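Local coordinates for protein 2-Keto-3-deoxy-(6-phospho-)gluconate aldolase (Thermoproteus tenax, PDB 2R91) that is an aldolase of the dihydrodipicolinate synthetase family, built as a TIM barrel and assembled from four chains, at residues F21-K26 with A59-A64; M54-D58 with Y85-R89. Numbering follows the deposited sequence.

Contact 1: residues F21-K26 with A59-A64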
loop_
_atom_site.group_PDB
_atom_site.type_symbol
_atom_site.label_atom_id
_atom_site.label_comp_id
_atom_site.label_asym_id
_atom_site.label_seq_id
_atom_site.Cartn_x
_atom_site.Cartn_y
_atom_site.Cartn_z
ATOM N N PHE A 21 34.180 8.418 -14.840
ATOM C CA PHE A 21 33.137 9.380 -14.466
ATOM C C PHE A 21 33.188 10.671 -15.289
ATOM O O PHE A 21 32.162 11.161 -15.773
ATOM C CB PHE A 21 33.224 9.678 -12.964
ATOM C CG PHE A 21 32.135 10.563 -12.449
ATOM C CD1 PHE A 21 30.895 10.032 -12.097
ATOM C CD2 PHE A 21 32.340 11.935 -12.312
ATOM C CE1 PHE A 21 29.875 10.849 -11.626
ATOM C CE2 PHE A 21 31.333 12.761 -11.835
ATOM C CZ PHE A 21 30.084 12.209 -11.487
ATOM N N ALA A 22 34.392 11.220 -15.445
ATOM C CA ALA A 22 34.600 12.460 -16.185
ATOM C C ALA A 22 34.286 12.304 -17.653
ATOM O O ALA A 22 33.720 13.202 -18.230
ATOM C CB ALA A 22 36.087 12.955 -16.035
ATOM N N ASN A 23 34.706 11.199 -18.258
ATOM C CA ASN A 23 34.415 10.950 -19.655
ATOM C C ASN A 23 32.895 10.916 -19.839
ATOM O O ASN A 23 32.356 11.566 -20.738
ATOM C CB ASN A 23 35.019 9.611 -20.101
ATOM C CG ASN A 23 34.627 9.228 -21.531
ATOM O OD1 ASN A 23 35.116 9.816 -22.495
ATOM N ND2 ASN A 23 33.750 8.223 -21.671
ATOM N N HIS A 24 32.226 10.168 -18.963
ATOM C CA HIS A 24 30.744 10.017 -19.025
ATOM C C HIS A 24 30.058 11.368 -18.847
ATOM O O HIS A 24 29.236 11.763 -19.646
ATOM C CB HIS A 24 30.275 9.030 -17.944
ATOM C CG HIS A 24 28.776 8.858 -17.886
ATOM N ND1 HIS A 24 28.037 8.441 -18.974
ATOM C CD2 HIS A 24 27.890 9.028 -16.870
ATOM C CE1 HIS A 24 26.753 8.374 -18.631
ATOM N NE2 HIS A 24 26.639 8.723 -17.363
ATOM N N VAL A 25 30.415 12.119 -17.811
ATOM C CA VAL A 25 29.802 13.430 -17.613
ATOM C C VAL A 25 29.996 14.381 -18.809
ATOM O O VAL A 25 29.073 15.090 -19.233
ATOM C CB VAL A 25 30.298 14.095 -16.326
ATOM C CG1 VAL A 25 29.940 15.579 -16.338
ATOM C CG2 VAL A 25 29.706 13.389 -15.074
ATOM N N LYS A 26 31.204 14.397 -19.361
ATOM C CA LYS A 26 31.489 15.298 -20.464
ATOM C C LYS A 26 30.721 14.884 -21.729
ATOM O O LYS A 26 30.260 15.737 -22.485
ATOM C CB LYS A 26 33.000 15.358 -20.708
ATOM C CG LYS A 26 33.743 16.086 -19.550
ATOM C CD LYS A 26 35.266 15.789 -19.586
ATOM C CE LYS A 26 35.967 16.213 -18.283
ATOM N NZ LYS A 26 37.363 15.645 -18.229
ATOM N N ALA A 59 34.750 15.204 -8.497
ATOM C CA ALA A 59 34.730 14.750 -9.900
ATOM C C ALA A 59 33.650 15.467 -10.693
ATOM O O ALA A 59 33.881 15.872 -11.831
ATOM C CB ALA A 59 34.561 13.199 -9.993
ATOM N N ALA A 60 32.465 15.622 -10.091
ATOM C CA ALA A 60 31.330 16.242 -10.793
ATOM C C ALA A 60 31.609 17.721 -11.052
ATOM O O ALA A 60 31.454 18.204 -12.183
ATOM C CB ALA A 60 30.002 16.074 -9.964
ATOM N N THR A 61 32.013 18.450 -9.999
ATOM C CA THR A 61 32.304 19.887 -10.155
ATOM C C THR A 61 33.528 20.170 -11.053
ATOM O O THR A 61 33.619 21.227 -11.649
ATOM C CB THR A 61 32.438 20.647 -8.798
ATOM O OG1 THR A 61 33.480 20.058 -8.002
ATOM C CG2 THR A 61 31.113 20.620 -8.026
ATOM N N SER A 62 34.462 19.246 -11.184
ATOM C CA SER A 62 35.512 19.522 -12.141
ATOM C C SER A 62 35.130 19.122 -13.588
ATOM O O SER A 62 35.730 19.611 -14.541
ATOM C CB SER A 62 36.872 19.014 -11.667
ATOM O OG SER A 62 36.921 17.607 -11.614
ATOM N N ALA A 63 34.080 18.315 -13.756
ATOM C CA ALA A 63 33.646 17.895 -15.107
ATOM C C ALA A 63 32.472 18.719 -15.678
ATOM O O ALA A 63 32.294 18.796 -16.902
ATOM C CB ALA A 63 33.326 16.380 -15.140
ATOM N N ALA A 64 31.679 19.349 -14.812
ATOM C CA ALA A 64 30.473 20.024 -15.269
ATOM C C ALA A 64 30.386 21.394 -14.649
ATOM O O ALA A 64 30.736 21.569 -13.488
ATOM C CB ALA A 64 29.215 19.210 -14.888
HETATM O O HOH W 1 37.834 18.729 -17.130
#

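Contact 2: residues M54-D58 with Y85-R89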
loop_
_atom_site.group_PDB
_atom_site.type_symbol
_atom_site.label_atom_id
_atom_site.label_comp_id
_atom_site.label_asym_id
_atom_site.label_seq_id
_atom_site.Cartn_x
_atom_site.Cartn_y
_atom_site.Cartn_z
ATOM N N MET A 54 32.221 12.948 -1.220
ATOM C CA MET A 54 33.191 14.035 -1.427
ATOM C C MET A 54 33.977 13.816 -2.700
ATOM O O MET A 54 34.193 14.737 -3.441
ATOM C CB MET A 54 34.157 14.088 -0.235
ATOM C CG MET A 54 33.454 14.465 1.064
ATOM S SD MET A 54 34.567 14.489 2.504
ATOM C CE MET A 54 35.670 15.825 2.001
ATOM N N GLU A 55 34.445 12.593 -2.937
ATOM C CA GLU A 55 35.190 12.302 -4.164
ATOM C C GLU A 55 34.323 12.563 -5.392
ATOM O O GLU A 55 34.755 13.114 -6.402
ATOM C CB GLU A 55 35.657 10.854 -4.188
ATOM C CG GLU A 55 36.704 10.560 -3.151
ATOM C CD GLU A 55 36.825 9.080 -2.840
ATOM O OE1 GLU A 55 36.514 8.261 -3.711
ATOM O OE2 GLU A 55 37.201 8.730 -1.713
ATOM N N LEU A 56 33.070 12.157 -5.289
ATOM C CA LEU A 56 32.132 12.328 -6.370
ATOM C C LEU A 56 31.820 13.819 -6.601
ATOM O O LEU A 56 31.770 14.289 -7.735
ATOM C CB LEU A 56 30.893 11.473 -6.018
ATOM C CG LEU A 56 29.719 11.432 -6.971
ATOM C CD1 LEU A 56 30.180 10.751 -8.313
ATOM C CD2 LEU A 56 28.586 10.644 -6.282
ATOM N N THR A 57 31.675 14.584 -5.522
ATOM C CA THR A 57 31.513 16.039 -5.613
ATOM C C THR A 57 32.693 16.675 -6.361
ATOM O O THR A 57 32.508 17.536 -7.236
ATOM C CB THR A 57 31.433 16.670 -4.185
ATOM O OG1 THR A 57 30.236 16.234 -3.531
ATOM C CG2 THR A 57 31.474 18.202 -4.220
ATOM N N ASP A 58 33.913 16.250 -6.034
ATOM C CA ASP A 58 35.095 16.826 -6.711
ATOM C C ASP A 58 35.049 16.474 -8.191
ATOM O O ASP A 58 35.288 17.332 -9.047
ATOM C CB ASP A 58 36.393 16.264 -6.118
ATOM C CG ASP A 58 36.683 16.781 -4.714
ATOM O OD1 ASP A 58 36.205 17.851 -4.325
ATOM O OD2 ASP A 58 37.439 16.110 -3.993
ATOM N N TYR A 85 30.886 21.268 2.136
ATOM C CA TYR A 85 31.913 20.877 1.170
ATOM C C TYR A 85 31.477 21.131 -0.279
ATOM O O TYR A 85 32.228 21.718 -1.091
ATOM C CB TYR A 85 32.269 19.395 1.334
ATOM C CG TYR A 85 33.465 18.962 0.513
ATOM C CD1 TYR A 85 34.763 19.388 0.867
ATOM C CD2 TYR A 85 33.317 18.165 -0.621
ATOM C CE1 TYR A 85 35.857 19.040 0.128
ATOM C CE2 TYR A 85 34.422 17.785 -1.366
ATOM C CZ TYR A 85 35.699 18.233 -0.969
ATOM O OH TYR A 85 36.807 17.883 -1.666
ATOM N N ALA A 86 30.268 20.678 -0.615
ATOM C CA ALA A 86 29.720 20.879 -1.962
ATOM C C ALA A 86 29.671 22.371 -2.303
ATOM O O ALA A 86 30.066 22.790 -3.392
ATOM C CB ALA A 86 28.323 20.264 -2.049
ATOM N N GLU A 87 29.186 23.166 -1.372
ATOM C CA GLU A 87 29.144 24.608 -1.575
ATOM C C GLU A 87 30.534 25.192 -1.856
ATOM O O GLU A 87 30.691 26.049 -2.737
ATOM C CB GLU A 87 28.528 25.284 -0.367
ATOM C CG GLU A 87 28.428 26.803 -0.545
ATOM C CD GLU A 87 27.760 27.432 0.647
ATOM O OE1 GLU A 87 28.315 27.334 1.751
ATOM O OE2 GLU A 87 26.662 27.983 0.508
ATOM N N SER A 88 31.543 24.713 -1.143
ATOM C CA SER A 88 32.913 25.239 -1.326
ATOM C C SER A 88 33.473 24.818 -2.667
ATOM O O SER A 88 34.309 25.528 -3.256
ATOM C CB SER A 88 33.838 24.766 -0.206
ATOM O OG SER A 88 34.216 23.404 -0.383
ATOM N N ARG A 89 32.994 23.673 -3.173
ATOM C CA ARG A 89 33.408 23.186 -4.492
ATOM C C ARG A 89 32.627 23.811 -5.662
ATOM O O ARG A 89 32.856 23.480 -6.821
ATOM C CB ARG A 89 33.365 21.647 -4.530
ATOM C CG ARG A 89 34.339 21.004 -3.557
ATOM C CD ARG A 89 35.751 21.326 -3.979
ATOM N NE ARG A 89 36.814 20.716 -3.179
ATOM C CZ ARG A 89 37.486 21.336 -2.208
ATOM N NH1 ARG A 89 37.164 22.568 -1.866
ATOM N NH2 ARG A 89 38.456 20.719 -1.561
#

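Contact 1: residues F21-K26 with A59-A64
The Phe21 ring lies obliquely against the start of 59-64: its CD2 comes 3.5 Å from Ala59 CB, and its CE2 lies 3.5 Å from Ala60 N and 4.0 Å from Ala60 CB. One turn on, Val25 takes up the same face, CG1 sitting 3.7 Å from Ala63 CB and 4.0 Å from Ala64 CB. These are neighbouring outer helices of a TIM barrel, 18-30 and 50-63, which follow the first and second barrel strands, 2-6 and 35-38; beneath them Val25 and Ala64 both rest on Val36 of strand 35-38. The small alanine side chains let the backbones come near, with Ala22 CA 5.6 Å from Ala63 CA, while the local axes pass 9.5 Å apart at 46°. Ala63 gives up the most surface, caught between Ala22, Val25 and the aliphatic part of Lys26, whose CE is 4.1 Å from Ala63 CB. At the solvent edge a water weakly bridges the two helices, 3.3 Å from Lys26 NZ and 3.5 Å from Ser62 O.

Contact 2: residues M54-D58 with Y85-R89
Asp58 OD1 takes two hydrogen bonds from the facing segment: Tyr85 OH donates at 2.7 Å, and Arg89 NE at 3.1 Å, the latter as part of a salt bridge. The carboxylate thus ties together two consecutive outer helices of the TIM barrel, 50-63 and 76-88, with Arg89 just past the end of the second. Tyr85 and Arg89 lie four residues apart, one helical turn, so both can converge on the same oxygen. Inward from this polar group, Thr57 points its CG2 at the other helix, 3.9 Å from both Ala86 CA and Arg89 CB and 4.0 Å from Tyr85 CD2. Its hydroxyl is bonded back to the carbonyl of Lys53, and both Thr57 and Ala86 rest on Val69 of strand 67-70. Tyr85 is the most heavily covered residue here, and Met54 lies over one face of its ring in a Met-aromatic contact, SD 4.9 Å from the ring centroid. The methyl makes a CH-pi contact, Met54 CE standing 3.7 Å above the Tyr85 ring centroid, 11° off its normal.

How the contacts relate
Helix 50-63 is the shared element: its C-terminal end, in 59-64, meets helix 18-30 in contact 1, and the turn before it, 54-58, meets helix 76-88 in contact 2, so three successive outer helices of the barrel are joined. The centres of the two contacts are about 12 Å apart, and they touch directly. Phe21 CE1 of contact 1 lies 3.3 Å from Leu56 CD1 of contact 2, and Thr61 CB packs 3.5 Å from Arg89 O. Contact 1 is mainly apolar, whereas contact 2 adds a charged pair. Their centres lie about 15 and 17 Å from the chain centre, and no other chain of the tetramer touches any of the four segments.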